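Side-chain contacts in quinoline 2-oxidoreductase large subunit (Pseudomonas putida, PDB 1T3Q), which probably hydroxylates quinoline at its 2-position, carrying the molybdenum centre and the molybdopterin cytosine dinucleotide of the enzyme: residues Phe52-Ile57 against Ala361-Pro366; Val112-Ala117 against Gly324-Leu329; Gly346-Pro351 against Ile380-Leu385; Ser396-Arg401 against Gln428-Leu433; Lys569-His574 against Ala603-Ala608. One frame throughout, in Å; residues are numbered along the deposited sequence.

In the fold
Interactions 1 and 2 adjoin, with centres about 7 Å apart; a probable hydrogen bond, K364 O to A325 N (2.9 Å), links them, and along the chain interaction 2 is nested inside the loop closed by interaction 1. Interactions 3 and 4 form a second pair, centres about 13 Å apart, where helix 397-402 follows helix 375-393 and the salt bridge E383-R401 joins the two contacts. The centres of interactions 1 and 3 are about 36 Å apart. Interaction 5 comes last in sequence, within the second cofactor-binding range, its centre about 53 Å or more from the others. Interactions 1 and 2 together join the a/b hammerhead range to the first molybdopterin cofactor-binding range.

Interaction 1: Phe52-Ile57 against Ala361-Pro366; sequences FAHARI and ATNKCP
The amide of N363 is laid over one face of the H54 imidazole without any hydrogen bond between the two. Their planes lie 22° apart, and ND2 of N363 is 3.8 Å above the ring plane, so the amide nitrogen sits over the rim of one ring face in a van der Waals contact. The closest approach to a ring atom is ND2 of N363 to CG of H54, 3.9 Å. The first torsion of H54 (chi1 -166°) swings the ring out beside its own carbonyl carbon, where the N363 amide meets it. N363, by contrast, carries its amide anti to its carbonyl carbon (chi1 -71°); it is the central residue of an inverse gamma turn, and its side chain is directed at H54. Beside this overlap, CB of N363 rests 3.4 Å from O of A53, and CB of A53 stands 4.1 Å from CB of N363.

Both polar ends find their bonds outside the two segments. ND1 of H54 bonds to the carbonyl of P142, while N363 bonds through OD1 to N of V144 and through ND2 to the carbonyls of A157 and R110. The N363 amide thus ties its loop to R110 and to the nearby backbone of V144 and A157. With these bonds holding the amide on both its oxygen and its nitrogen, its rotation is fixed, and the imidazole contributes a packing surface to this buried junction.

Interaction 2: Val112-Ala117 against Gly324-Leu329; sequences VGEIVA and GAYNNL
The phenol ring of Y326 receives the E114 carboxylate at its edge, near the ring plane, while one of its faces is lined by CB of A325, 3.7 Å above the plane. Carboxylate and ring are turned 59° apart, and the two side chains cross at about a right angle. Y326 OH donates over 2.7 Å to OE1 of E114, which accepts on its syn lone pair, the side of the other carboxylate oxygen. The same OE1 also comes within 3.3 Å of CE2 of Y326, so it lies at the CE2 edge of the ring. An extended glutamate chain carries the carboxylate across: CG is anti to the backbone N (chi1 -170°), and the nearest CA atoms, those of E114 and A325, remain 9.8 Å apart.

R110 meets both partners, its backbone N bonding to OE2 of E114 and its NH2 to OH of Y326. The E114-Y326 bond joins a segment of the hammerhead range to the loop that follows strand 312-322 of the cofactor-binding range. Since the hydroxyl gives its proton to E114 and is met by a guanidinium, it is probably polarised. The buried carboxylate is probably kept ionised by its two donors, Y326 OH at OE1 and R110 N at OE2.

Interaction 3: Gly346-Pro351 against Ile380-Leu385; sequences GVYKVP and IARETL
Y348 reaches from its loop to helix 375-393, where it meets R382 and E383 along one edge of its ring. From CB the ring is set by a CG anti to the carbonyl carbon (chi1 -46°), and V347 CG1 lies 3.8 Å above one face, over the ring centre. CD2 of Y348 comes first to NE of R382, at 3.7 Å. Next along the edge, CE2 of Y348 is 3.3 Å from the same NE. This CE2 is also 3.2 Å from OE1 of E383. At the tip, OH of Y348 donates to OE1 of E383 over 2.8 Å, into the syn lone pair, with ring and carboxylate nearly coplanar (16°).

OE1 is gripped from its other side as well. R382 holds it side-on, NE lying 3.1 Å from OE1 of E383 on the anti lone pair and NH1 3.0 Å from it; the latter pair is a salt bridge. CA of G346 lies over one face of this guanidinium, 4.2 Å above its plane. Three donors thus converge on one buried oxygen, which probably keeps the glutamate ionised. OE2 is taken by R401 and by N of V462, while R382 NH1 and NH2 go on to Q379 OE1 and I344 O.

The whole is a networked salt bridge built on adjacent helix residues and closed by a loop tyrosine, within the first molybdopterin cofactor-binding range, with V462 of strand 454-467, in the second, as a further partner.

Interaction 4: Ser396-Arg401 against Gln428-Leu433; sequences SPFEIR and QTINLL
OG of S396 receives the backbone N-H groups of E399 and F398 and so caps the helix from which F398 and R401 reach I430 and L433. The bond from N of E399 to OG of S396 is sound (2.9 Å, 158°), whereas the one from N of F398 is weak. Past this N-cap, the first turn turns its apolar side to helix 426-437.

I430 has the largest share of the contact and uses both its branches. Its chi1 of -62° sets CG2 anti to the backbone N, beside the carbonyl carbon, and sends CG1 off along the other branch. CG2 of I430 is wedged against the backbone and root of F398: it is 3.4 Å from O of F398 and 3.8 Å from CB of F398. CD1 of I430, at the end of the CG1 branch, touches CB of R401 at 3.6 Å. The phenylalanine runs past I430 in the opposite direction and crosses L433 at about a right angle, CE2 of F398 lying 4.2 Å from CG of L433.

The helical segments 397-401 and 428-433 run antiparallel (169°), with axes 9.9 Å apart. They rest on one mixed sheet: V460 of strand 454-467 touches F398 and R401, and F661 and V663 of strand 655-665 touch L433.

R401 meets I430 through CB, after which the chain leads away. NH1 of R401 turns back to O of P397, 2.8 Å away; that oxygen lies in the guanidinium plane, although the donor stands above the carbonyl plane, off its lone pairs. The same NH1 forms a salt bridge with D387 of helix 375-393.

Interaction 5: Lys569-His574 against Ala603-Ala608; sequences KQLAGH and AEVVGA
L571 and V605 slide past each other in opposite directions, each reaching toward the backbone of the other's helix. L571 carries CG anti to its backbone N (chi1 178°), which places CG on the side of helix 602-611, and chi2 (57°) then sets the branch that brings CD2 across. That methyl makes the closest approach: CD2 of L571 is 3.4 Å from O of V605. It is also 3.9 Å from CG1 of V605. Three residues on, about one helical turn further, A608 offers CB at 4.1 Å to the same CD2 of L571, so the methyl rests against two side chains on one flank of helix 602-611.

The helical segments 569-574 and 603-608 cross nearly at right angles (99° between their N-to-C directions), and their axes approach to 9.7 Å. Such a crossing confines the contact to a small patch, here two residues from each helix. It belongs to the second molybdopterin cofactor-binding range, where the long helix 549-576 meets a short one.

V605 answers with CG1, which stands anti to the backbone N and lies beside L571 and its neighbour A572. From CG1 of V605 to CB of A572 the distance is 4.2 Å, and the CA atoms of A572 and V605 are 6.3 Å apart, the shortest CA-CA distance between the segments. V590 of strand 589-592 touches both A572 and V605, while P617 packs against L571.

Interaction 1: Phe52-Ile57 against Ala361-Pro366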
# COMPACT_ATOMS: atom_id res chain seq x y z
N PHE B 52 -6.76 36.97 -14.72
CA PHE B 52 -7.79 37.62 -15.53
C PHE B 52 -8.93 36.69 -15.90
O PHE B 52 -8.72 35.49 -16.11
CB PHE B 52 -7.17 38.19 -16.82
CG PHE B 52 -6.09 39.20 -16.58
CD1 PHE B 52 -4.76 38.88 -16.80
CD2 PHE B 52 -6.41 40.47 -16.11
CE1 PHE B 52 -3.75 39.82 -16.57
CE2 PHE B 52 -5.41 41.42 -15.87
CZ PHE B 52 -4.08 41.09 -16.10
N ALA B 53 -10.13 37.25 -16.01
CA ALA B 53 -11.31 36.48 -16.36
C ALA B 53 -11.23 35.97 -17.80
O ALA B 53 -11.70 34.88 -18.10
CB ALA B 53 -12.56 37.34 -16.17
N HIS B 54 -10.65 36.78 -18.68
CA HIS B 54 -10.51 36.40 -20.08
C HIS B 54 -9.30 37.14 -20.64
O HIS B 54 -9.28 38.37 -20.67
CB HIS B 54 -11.76 36.78 -20.86
CG HIS B 54 -11.85 36.15 -22.21
ND1 HIS B 54 -12.70 36.60 -23.19
CD2 HIS B 54 -11.20 35.08 -22.74
CE1 HIS B 54 -12.58 35.83 -24.27
NE2 HIS B 54 -11.68 34.90 -24.01
N ALA B 55 -8.30 36.39 -21.09
CA ALA B 55 -7.10 37.02 -21.61
C ALA B 55 -6.30 36.13 -22.54
O ALA B 55 -6.28 34.90 -22.39
CB ALA B 55 -6.21 37.47 -20.45
N ARG B 56 -5.64 36.75 -23.50
CA ARG B 56 -4.80 36.01 -24.42
C ARG B 56 -3.45 35.88 -23.72
O ARG B 56 -3.01 36.81 -23.04
CB ARG B 56 -4.63 36.78 -25.73
CG ARG B 56 -3.85 36.03 -26.80
CD ARG B 56 -3.89 36.79 -28.12
NE ARG B 56 -3.00 37.95 -28.12
CZ ARG B 56 -1.68 37.89 -28.28
NH1 ARG B 56 -0.96 39.00 -28.27
NH2 ARG B 56 -1.09 36.71 -28.45
N ILE B 57 -2.82 34.73 -23.85
CA ILE B 57 -1.52 34.52 -23.24
C ILE B 57 -0.48 34.82 -24.31
O ILE B 57 -0.21 33.99 -25.18
CB ILE B 57 -1.35 33.07 -22.74
CG1 ILE B 57 -2.43 32.75 -21.70
CG2 ILE B 57 0.03 32.88 -22.13
CD1 ILE B 57 -2.41 31.32 -21.20
N ALA B 361 -22.59 30.28 -20.92
CA ALA B 361 -21.19 30.29 -20.56
C ALA B 361 -20.79 31.69 -20.10
O ALA B 361 -21.23 32.69 -20.68
CB ALA B 361 -20.34 29.86 -21.75
N THR B 362 -19.98 31.75 -19.05
CA THR B 362 -19.50 33.01 -18.52
C THR B 362 -18.03 32.78 -18.20
O THR B 362 -17.59 31.63 -18.10
CB THR B 362 -20.24 33.40 -17.21
OG1 THR B 362 -20.06 32.37 -16.24
CG2 THR B 362 -21.73 33.59 -17.47
N ASN B 363 -17.27 33.85 -18.04
CA ASN B 363 -15.85 33.69 -17.74
C ASN B 363 -15.63 33.54 -16.23
O ASN B 363 -15.10 34.43 -15.57
CB ASN B 363 -15.05 34.85 -18.32
CG ASN B 363 -14.99 34.79 -19.84
OD1 ASN B 363 -15.55 35.63 -20.54
ND2 ASN B 363 -14.31 33.78 -20.36
N LYS B 364 -16.07 32.40 -15.71
CA LYS B 364 -15.96 32.06 -14.30
C LYS B 364 -15.64 30.58 -14.26
O LYS B 364 -15.69 29.91 -15.30
CB LYS B 364 -17.29 32.31 -13.60
CG LYS B 364 -17.79 33.74 -13.71
CD LYS B 364 -19.19 33.89 -13.13
CE LYS B 364 -19.69 35.31 -13.32
NZ LYS B 364 -21.03 35.53 -12.74
N CYS B 365 -15.30 30.04 -13.10
CA CYS B 365 -15.00 28.63 -13.08
C CYS B 365 -16.31 27.91 -13.40
O CYS B 365 -17.41 28.43 -13.14
CB CYS B 365 -14.46 28.19 -11.72
SG CYS B 365 -15.71 28.03 -10.48
N PRO B 366 -16.22 26.72 -14.00
CA PRO B 366 -17.44 25.99 -14.34
C PRO B 366 -18.38 25.72 -13.17
O PRO B 366 -17.94 25.47 -12.04
CB PRO B 366 -16.93 24.71 -14.99
CG PRO B 366 -15.48 24.64 -14.62
CD PRO B 366 -15.04 26.06 -14.56

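Interaction 2: Val112-Ala117 against Gly324-Leu329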
# COMPACT_ATOMS: atom_id res chain seq x y z
N VAL B 112 -10.67 33.63 -14.03
CA VAL B 112 -9.68 33.87 -12.99
C VAL B 112 -9.55 32.58 -12.21
O VAL B 112 -10.54 32.06 -11.69
CB VAL B 112 -10.13 35.00 -12.05
CG1 VAL B 112 -9.13 35.14 -10.90
CG2 VAL B 112 -10.22 36.30 -12.82
N GLY B 113 -8.33 32.06 -12.13
CA GLY B 113 -8.10 30.83 -11.40
C GLY B 113 -7.73 29.66 -12.29
O GLY B 113 -7.27 28.63 -11.79
N GLU B 114 -7.93 29.79 -13.60
CA GLU B 114 -7.59 28.69 -14.51
C GLU B 114 -6.08 28.50 -14.44
O GLU B 114 -5.33 29.46 -14.34
CB GLU B 114 -8.01 29.01 -15.94
CG GLU B 114 -7.91 27.83 -16.89
CD GLU B 114 -8.56 28.10 -18.24
OE1 GLU B 114 -9.01 27.12 -18.89
OE2 GLU B 114 -8.62 29.28 -18.65
N ILE B 115 -5.63 27.25 -14.49
CA ILE B 115 -4.21 26.96 -14.42
C ILE B 115 -3.51 27.32 -15.73
O ILE B 115 -3.98 26.98 -16.81
CB ILE B 115 -3.97 25.47 -14.11
CG1 ILE B 115 -4.79 25.05 -12.89
CG2 ILE B 115 -2.49 25.23 -13.86
CD1 ILE B 115 -4.79 23.55 -12.64
N VAL B 116 -2.38 28.02 -15.63
CA VAL B 116 -1.63 28.41 -16.82
C VAL B 116 -0.26 27.74 -16.82
O VAL B 116 0.42 27.67 -17.85
CB VAL B 116 -1.46 29.94 -16.92
CG1 VAL B 116 -2.82 30.61 -16.91
CG2 VAL B 116 -0.60 30.45 -15.78
N ALA B 117 0.15 27.25 -15.66
CA ALA B 117 1.43 26.57 -15.53
C ALA B 117 1.48 25.76 -14.24
O ALA B 117 0.86 26.13 -13.24
CB ALA B 117 2.58 27.58 -15.54
N GLY B 324 -20.38 29.25 -16.20
CA GLY B 324 -18.93 29.31 -16.18
C GLY B 324 -18.39 29.07 -17.57
O GLY B 324 -19.15 28.93 -18.53
N ALA B 325 -17.06 29.01 -17.67
CA ALA B 325 -16.36 28.85 -18.94
C ALA B 325 -16.48 27.53 -19.68
O ALA B 325 -16.38 27.51 -20.91
CB ALA B 325 -14.88 29.18 -18.74
N TYR B 326 -16.67 26.43 -18.94
CA TYR B 326 -16.77 25.11 -19.55
C TYR B 326 -17.85 24.28 -18.88
O TYR B 326 -18.44 24.69 -17.88
CB TYR B 326 -15.45 24.34 -19.39
CG TYR B 326 -14.20 25.09 -19.81
CD1 TYR B 326 -13.84 25.19 -21.16
CD2 TYR B 326 -13.38 25.70 -18.86
CE1 TYR B 326 -12.68 25.86 -21.54
CE2 TYR B 326 -12.22 26.38 -19.24
CZ TYR B 326 -11.88 26.46 -20.58
OH TYR B 326 -10.74 27.13 -20.96
N ASN B 327 -18.09 23.10 -19.44
CA ASN B 327 -19.05 22.16 -18.87
C ASN B 327 -18.21 21.26 -17.98
O ASN B 327 -17.17 20.76 -18.41
CB ASN B 327 -19.69 21.27 -19.94
CG ASN B 327 -20.74 21.99 -20.75
OD1 ASN B 327 -20.56 22.22 -21.95
ND2 ASN B 327 -21.85 22.35 -20.11
N ASN B 328 -18.63 21.07 -16.73
CA ASN B 328 -17.91 20.18 -15.84
C ASN B 328 -18.21 18.78 -16.34
O ASN B 328 -19.22 18.56 -17.01
CB ASN B 328 -18.44 20.31 -14.41
CG ASN B 328 -19.88 19.83 -14.29
OD1 ASN B 328 -20.82 20.63 -14.26
ND2 ASN B 328 -20.06 18.52 -14.25
N LEU B 329 -17.35 17.82 -16.02
CA LEU B 329 -17.58 16.43 -16.40
C LEU B 329 -17.83 15.74 -15.06
O LEU B 329 -17.06 15.92 -14.12
CB LEU B 329 -16.33 15.84 -17.06
CG LEU B 329 -16.40 14.85 -18.23
CD1 LEU B 329 -15.53 13.65 -17.91
CD2 LEU B 329 -17.83 14.44 -18.55

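Interaction 3: Gly346-Pro351 against Ile380-Leu385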
# COMPACT_ATOMS: atom_id res chain seq x y z
N GLY B 346 -42.67 19.47 -8.58
CA GLY B 346 -42.52 18.78 -7.32
C GLY B 346 -43.65 17.82 -6.98
O GLY B 346 -43.97 16.90 -7.73
N VAL B 347 -44.27 18.09 -5.85
CA VAL B 347 -45.33 17.26 -5.30
C VAL B 347 -46.76 17.67 -5.68
O VAL B 347 -47.74 17.03 -5.27
CB VAL B 347 -45.16 17.27 -3.76
CG1 VAL B 347 -46.33 17.92 -3.07
CG2 VAL B 347 -44.87 15.90 -3.26
N TYR B 348 -46.88 18.71 -6.51
CA TYR B 348 -48.18 19.26 -6.85
C TYR B 348 -48.78 18.95 -8.22
O TYR B 348 -48.08 18.60 -9.16
CB TYR B 348 -48.12 20.78 -6.68
CG TYR B 348 -47.45 21.20 -5.39
CD1 TYR B 348 -48.16 21.24 -4.19
CD2 TYR B 348 -46.09 21.53 -5.36
CE1 TYR B 348 -47.54 21.61 -2.99
CE2 TYR B 348 -45.46 21.90 -4.18
CZ TYR B 348 -46.19 21.93 -3.00
OH TYR B 348 -45.56 22.30 -1.83
N LYS B 349 -50.10 19.10 -8.29
CA LYS B 349 -50.83 18.89 -9.53
C LYS B 349 -51.07 20.26 -10.17
O LYS B 349 -51.82 21.08 -9.64
CB LYS B 349 -52.16 18.18 -9.23
CG LYS B 349 -51.99 16.77 -8.69
CD LYS B 349 -53.31 16.02 -8.52
CE LYS B 349 -54.14 16.55 -7.36
NZ LYS B 349 -55.39 15.76 -7.17
N VAL B 350 -50.39 20.50 -11.28
CA VAL B 350 -50.51 21.76 -12.02
C VAL B 350 -50.77 21.36 -13.47
O VAL B 350 -49.88 20.89 -14.16
CB VAL B 350 -49.19 22.57 -11.94
CG1 VAL B 350 -49.39 23.94 -12.58
CG2 VAL B 350 -48.75 22.72 -10.48
N PRO B 351 -52.01 21.57 -13.94
CA PRO B 351 -52.43 21.23 -15.31
C PRO B 351 -51.75 21.93 -16.49
O PRO B 351 -51.58 21.32 -17.54
CB PRO B 351 -53.93 21.46 -15.27
CG PRO B 351 -54.05 22.63 -14.35
CD PRO B 351 -53.10 22.26 -13.23
N ILE B 380 -37.02 26.69 -3.85
CA ILE B 380 -37.10 27.97 -3.14
C ILE B 380 -38.17 28.86 -3.76
O ILE B 380 -39.04 29.38 -3.06
CB ILE B 380 -35.74 28.74 -3.20
CG1 ILE B 380 -34.70 28.05 -2.31
CG2 ILE B 380 -35.94 30.19 -2.75
CD1 ILE B 380 -33.31 28.62 -2.45
N ALA B 381 -38.09 29.04 -5.07
CA ALA B 381 -39.03 29.89 -5.79
C ALA B 381 -40.49 29.45 -5.68
O ALA B 381 -41.36 30.25 -5.33
CB ALA B 381 -38.62 29.97 -7.26
N ARG B 382 -40.76 28.18 -5.95
CA ARG B 382 -42.13 27.67 -5.90
C ARG B 382 -42.72 27.69 -4.49
O ARG B 382 -43.83 28.18 -4.29
CB ARG B 382 -42.20 26.24 -6.45
CG ARG B 382 -43.63 25.75 -6.69
CD ARG B 382 -43.68 24.25 -6.88
NE ARG B 382 -43.05 23.57 -5.75
CZ ARG B 382 -41.88 22.94 -5.80
NH1 ARG B 382 -41.39 22.37 -4.71
NH2 ARG B 382 -41.22 22.87 -6.95
N GLU B 383 -41.99 27.15 -3.52
CA GLU B 383 -42.51 27.12 -2.16
C GLU B 383 -42.74 28.52 -1.61
O GLU B 383 -43.69 28.76 -0.87
CB GLU B 383 -41.56 26.34 -1.24
CG GLU B 383 -41.42 24.86 -1.61
CD GLU B 383 -42.75 24.10 -1.57
OE1 GLU B 383 -43.22 23.64 -2.64
OE2 GLU B 383 -43.33 23.97 -0.47
N THR B 384 -41.88 29.46 -1.99
CA THR B 384 -42.04 30.84 -1.54
C THR B 384 -43.29 31.46 -2.16
O THR B 384 -44.02 32.20 -1.50
CB THR B 384 -40.79 31.69 -1.90
OG1 THR B 384 -39.67 31.24 -1.13
CG2 THR B 384 -41.03 33.16 -1.60
N LEU B 385 -43.53 31.17 -3.43
CA LEU B 385 -44.71 31.70 -4.11
C LEU B 385 -45.98 31.04 -3.58
O LEU B 385 -47.03 31.67 -3.48
CB LEU B 385 -44.60 31.48 -5.62
CG LEU B 385 -43.53 32.32 -6.33
CD1 LEU B 385 -43.52 32.00 -7.82
CD2 LEU B 385 -43.83 33.80 -6.12

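Interaction 4: Ser396-Arg401 against Gln428-Leu433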
# COMPACT_ATOMS: atom_id res chain seq x y z
N SER B 396 -53.82 28.79 5.31
CA SER B 396 -52.56 28.48 5.96
C SER B 396 -51.68 27.87 4.88
O SER B 396 -52.18 27.33 3.89
CB SER B 396 -52.75 27.46 7.09
OG SER B 396 -52.73 26.14 6.57
N PRO B 397 -50.35 27.96 5.04
CA PRO B 397 -49.46 27.38 4.03
C PRO B 397 -49.64 25.87 3.91
O PRO B 397 -49.35 25.28 2.87
CB PRO B 397 -48.06 27.77 4.53
CG PRO B 397 -48.25 27.90 6.02
CD PRO B 397 -49.58 28.61 6.12
N PHE B 398 -50.12 25.25 4.98
CA PHE B 398 -50.35 23.81 4.96
C PHE B 398 -51.61 23.48 4.17
O PHE B 398 -51.64 22.51 3.42
CB PHE B 398 -50.46 23.26 6.38
CG PHE B 398 -49.29 23.60 7.25
CD1 PHE B 398 -49.33 24.69 8.10
CD2 PHE B 398 -48.13 22.84 7.18
CE1 PHE B 398 -48.21 25.04 8.88
CE2 PHE B 398 -47.01 23.17 7.95
CZ PHE B 398 -47.06 24.27 8.80
N GLU B 399 -52.65 24.29 4.36
CA GLU B 399 -53.93 24.07 3.69
C GLU B 399 -53.85 24.25 2.17
O GLU B 399 -54.41 23.45 1.43
CB GLU B 399 -54.99 25.00 4.27
CG GLU B 399 -56.39 24.88 3.65
CD GLU B 399 -56.95 23.46 3.68
OE1 GLU B 399 -56.71 22.74 4.67
OE2 GLU B 399 -57.65 23.08 2.72
N ILE B 400 -53.17 25.28 1.70
CA ILE B 400 -53.09 25.48 0.26
C ILE B 400 -52.35 24.31 -0.40
O ILE B 400 -52.64 23.95 -1.55
CB ILE B 400 -52.40 26.81 -0.12
CG1 ILE B 400 -52.66 27.12 -1.60
CG2 ILE B 400 -50.90 26.74 0.16
CD1 ILE B 400 -52.31 28.53 -2.01
N ARG B 401 -51.42 23.70 0.32
CA ARG B 401 -50.69 22.56 -0.21
C ARG B 401 -51.58 21.30 -0.26
O ARG B 401 -51.50 20.53 -1.21
CB ARG B 401 -49.41 22.31 0.60
CG ARG B 401 -48.33 23.35 0.31
CD ARG B 401 -47.11 23.18 1.20
NE ARG B 401 -45.99 24.05 0.80
CZ ARG B 401 -45.92 25.35 1.03
NH1 ARG B 401 -46.90 25.98 1.67
NH2 ARG B 401 -44.85 26.04 0.63
N GLN B 428 -49.62 13.16 4.18
CA GLN B 428 -49.29 12.89 5.58
C GLN B 428 -48.12 13.75 6.06
O GLN B 428 -48.05 14.10 7.24
CB GLN B 428 -48.99 11.41 5.78
CG GLN B 428 -48.57 11.05 7.19
CD GLN B 428 -48.65 9.56 7.48
OE1 GLN B 428 -48.47 8.73 6.59
NE2 GLN B 428 -48.89 9.21 8.74
N THR B 429 -47.22 14.10 5.15
CA THR B 429 -46.08 14.94 5.52
C THR B 429 -46.55 16.35 5.90
O THR B 429 -46.12 16.92 6.89
CB THR B 429 -45.05 15.05 4.38
OG1 THR B 429 -44.35 13.80 4.25
CG2 THR B 429 -44.06 16.16 4.64
N ILE B 430 -47.45 16.90 5.09
CA ILE B 430 -47.99 18.22 5.34
C ILE B 430 -48.67 18.26 6.72
O ILE B 430 -48.46 19.19 7.51
CB ILE B 430 -49.04 18.61 4.27
CG1 ILE B 430 -48.37 18.65 2.89
CG2 ILE B 430 -49.67 19.95 4.62
CD1 ILE B 430 -49.34 18.86 1.74
N ASN B 431 -49.48 17.25 7.01
CA ASN B 431 -50.20 17.16 8.27
C ASN B 431 -49.27 16.98 9.46
O ASN B 431 -49.47 17.61 10.50
CB ASN B 431 -51.20 16.00 8.22
CG ASN B 431 -52.35 16.27 7.28
OD1 ASN B 431 -53.02 15.34 6.81
ND2 ASN B 431 -52.61 17.53 7.00
N LEU B 432 -48.26 16.13 9.31
CA LEU B 432 -47.31 15.87 10.40
C LEU B 432 -46.49 17.13 10.67
O LEU B 432 -46.24 17.49 11.83
CB LEU B 432 -46.38 14.73 10.01
CG LEU B 432 -45.84 13.82 11.13
CD1 LEU B 432 -44.59 13.13 10.62
CD2 LEU B 432 -45.53 14.61 12.38
N LEU B 433 -46.05 17.78 9.60
CA LEU B 433 -45.26 19.00 9.71
C LEU B 433 -46.04 20.07 10.47
O LEU B 433 -45.50 20.74 11.35
CB LEU B 433 -44.87 19.49 8.31
CG LEU B 433 -43.78 20.55 8.18
CD1 LEU B 433 -42.50 20.07 8.86
CD2 LEU B 433 -43.51 20.81 6.70

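Interaction 5: Lys569-His574 against Ala603-Ala608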
# COMPACT_ATOMS: atom_id res chain seq x y z
N LYS B 569 -28.31 -22.32 -0.35
CA LYS B 569 -29.63 -22.93 -0.17
C LYS B 569 -29.70 -24.28 -0.90
O LYS B 569 -30.29 -25.24 -0.39
CB LYS B 569 -30.73 -22.00 -0.69
CG LYS B 569 -30.93 -20.75 0.18
CD LYS B 569 -31.67 -19.64 -0.56
CE LYS B 569 -33.09 -20.05 -0.94
NZ LYS B 569 -33.82 -18.96 -1.66
N GLN B 570 -29.09 -24.35 -2.08
CA GLN B 570 -29.08 -25.58 -2.86
C GLN B 570 -28.32 -26.69 -2.15
O GLN B 570 -28.75 -27.84 -2.14
CB GLN B 570 -28.42 -25.33 -4.23
CG GLN B 570 -29.16 -24.32 -5.07
CD GLN B 570 -28.43 -23.99 -6.35
OE1 GLN B 570 -28.83 -23.10 -7.10
NE2 GLN B 570 -27.34 -24.71 -6.62
N LEU B 571 -27.18 -26.34 -1.56
CA LEU B 571 -26.39 -27.32 -0.85
C LEU B 571 -27.11 -27.75 0.43
O LEU B 571 -27.14 -28.93 0.77
CB LEU B 571 -25.01 -26.74 -0.49
CG LEU B 571 -24.09 -27.67 0.29
CD1 LEU B 571 -23.88 -28.95 -0.49
CD2 LEU B 571 -22.75 -26.98 0.54
N ALA B 572 -27.69 -26.78 1.12
CA ALA B 572 -28.40 -27.06 2.36
C ALA B 572 -29.63 -27.93 2.09
O ALA B 572 -29.91 -28.87 2.83
CB ALA B 572 -28.82 -25.76 3.02
N GLY B 573 -30.35 -27.61 1.02
CA GLY B 573 -31.53 -28.38 0.68
C GLY B 573 -31.17 -29.81 0.35
O GLY B 573 -31.92 -30.74 0.65
N HIS B 574 -30.01 -29.99 -0.27
CA HIS B 574 -29.53 -31.32 -0.64
C HIS B 574 -29.25 -32.15 0.61
O HIS B 574 -29.63 -33.32 0.69
CB HIS B 574 -28.25 -31.19 -1.47
CG HIS B 574 -27.68 -32.50 -1.91
ND1 HIS B 574 -28.33 -33.34 -2.78
CD2 HIS B 574 -26.51 -33.11 -1.61
CE1 HIS B 574 -27.59 -34.41 -3.00
NE2 HIS B 574 -26.48 -34.30 -2.30
N ALA B 603 -22.09 -21.53 8.93
CA ALA B 603 -20.68 -21.89 8.79
C ALA B 603 -20.47 -23.35 8.37
O ALA B 603 -19.53 -23.66 7.65
CB ALA B 603 -19.93 -21.61 10.09
N GLU B 604 -21.36 -24.23 8.82
CA GLU B 604 -21.23 -25.64 8.47
C GLU B 604 -21.56 -25.90 7.00
O GLU B 604 -20.89 -26.69 6.34
CB GLU B 604 -22.12 -26.51 9.37
CG GLU B 604 -21.97 -28.00 9.09
CD GLU B 604 -22.79 -28.86 10.04
OE1 GLU B 604 -22.77 -30.10 9.88
OE2 GLU B 604 -23.46 -28.31 10.94
N VAL B 605 -22.59 -25.23 6.49
CA VAL B 605 -22.97 -25.41 5.09
C VAL B 605 -21.86 -24.83 4.21
O VAL B 605 -21.41 -25.47 3.26
CB VAL B 605 -24.29 -24.68 4.75
CG1 VAL B 605 -24.67 -24.94 3.29
CG2 VAL B 605 -25.40 -25.17 5.67
N VAL B 606 -21.43 -23.63 4.54
CA VAL B 606 -20.37 -22.97 3.80
C VAL B 606 -19.11 -23.82 3.85
O VAL B 606 -18.43 -23.99 2.83
CB VAL B 606 -20.08 -21.56 4.37
CG1 VAL B 606 -18.84 -20.95 3.70
CG2 VAL B 606 -21.29 -20.67 4.16
N GLY B 607 -18.80 -24.36 5.02
CA GLY B 607 -17.63 -25.20 5.16
C GLY B 607 -17.67 -26.35 4.17
O GLY B 607 -16.67 -26.65 3.51
N ALA B 608 -18.83 -26.97 4.05
CA ALA B 608 -19.02 -28.09 3.13
C ALA B 608 -18.94 -27.64 1.67
O ALA B 608 -18.44 -28.36 0.82
CB ALA B 608 -20.37 -28.77 3.39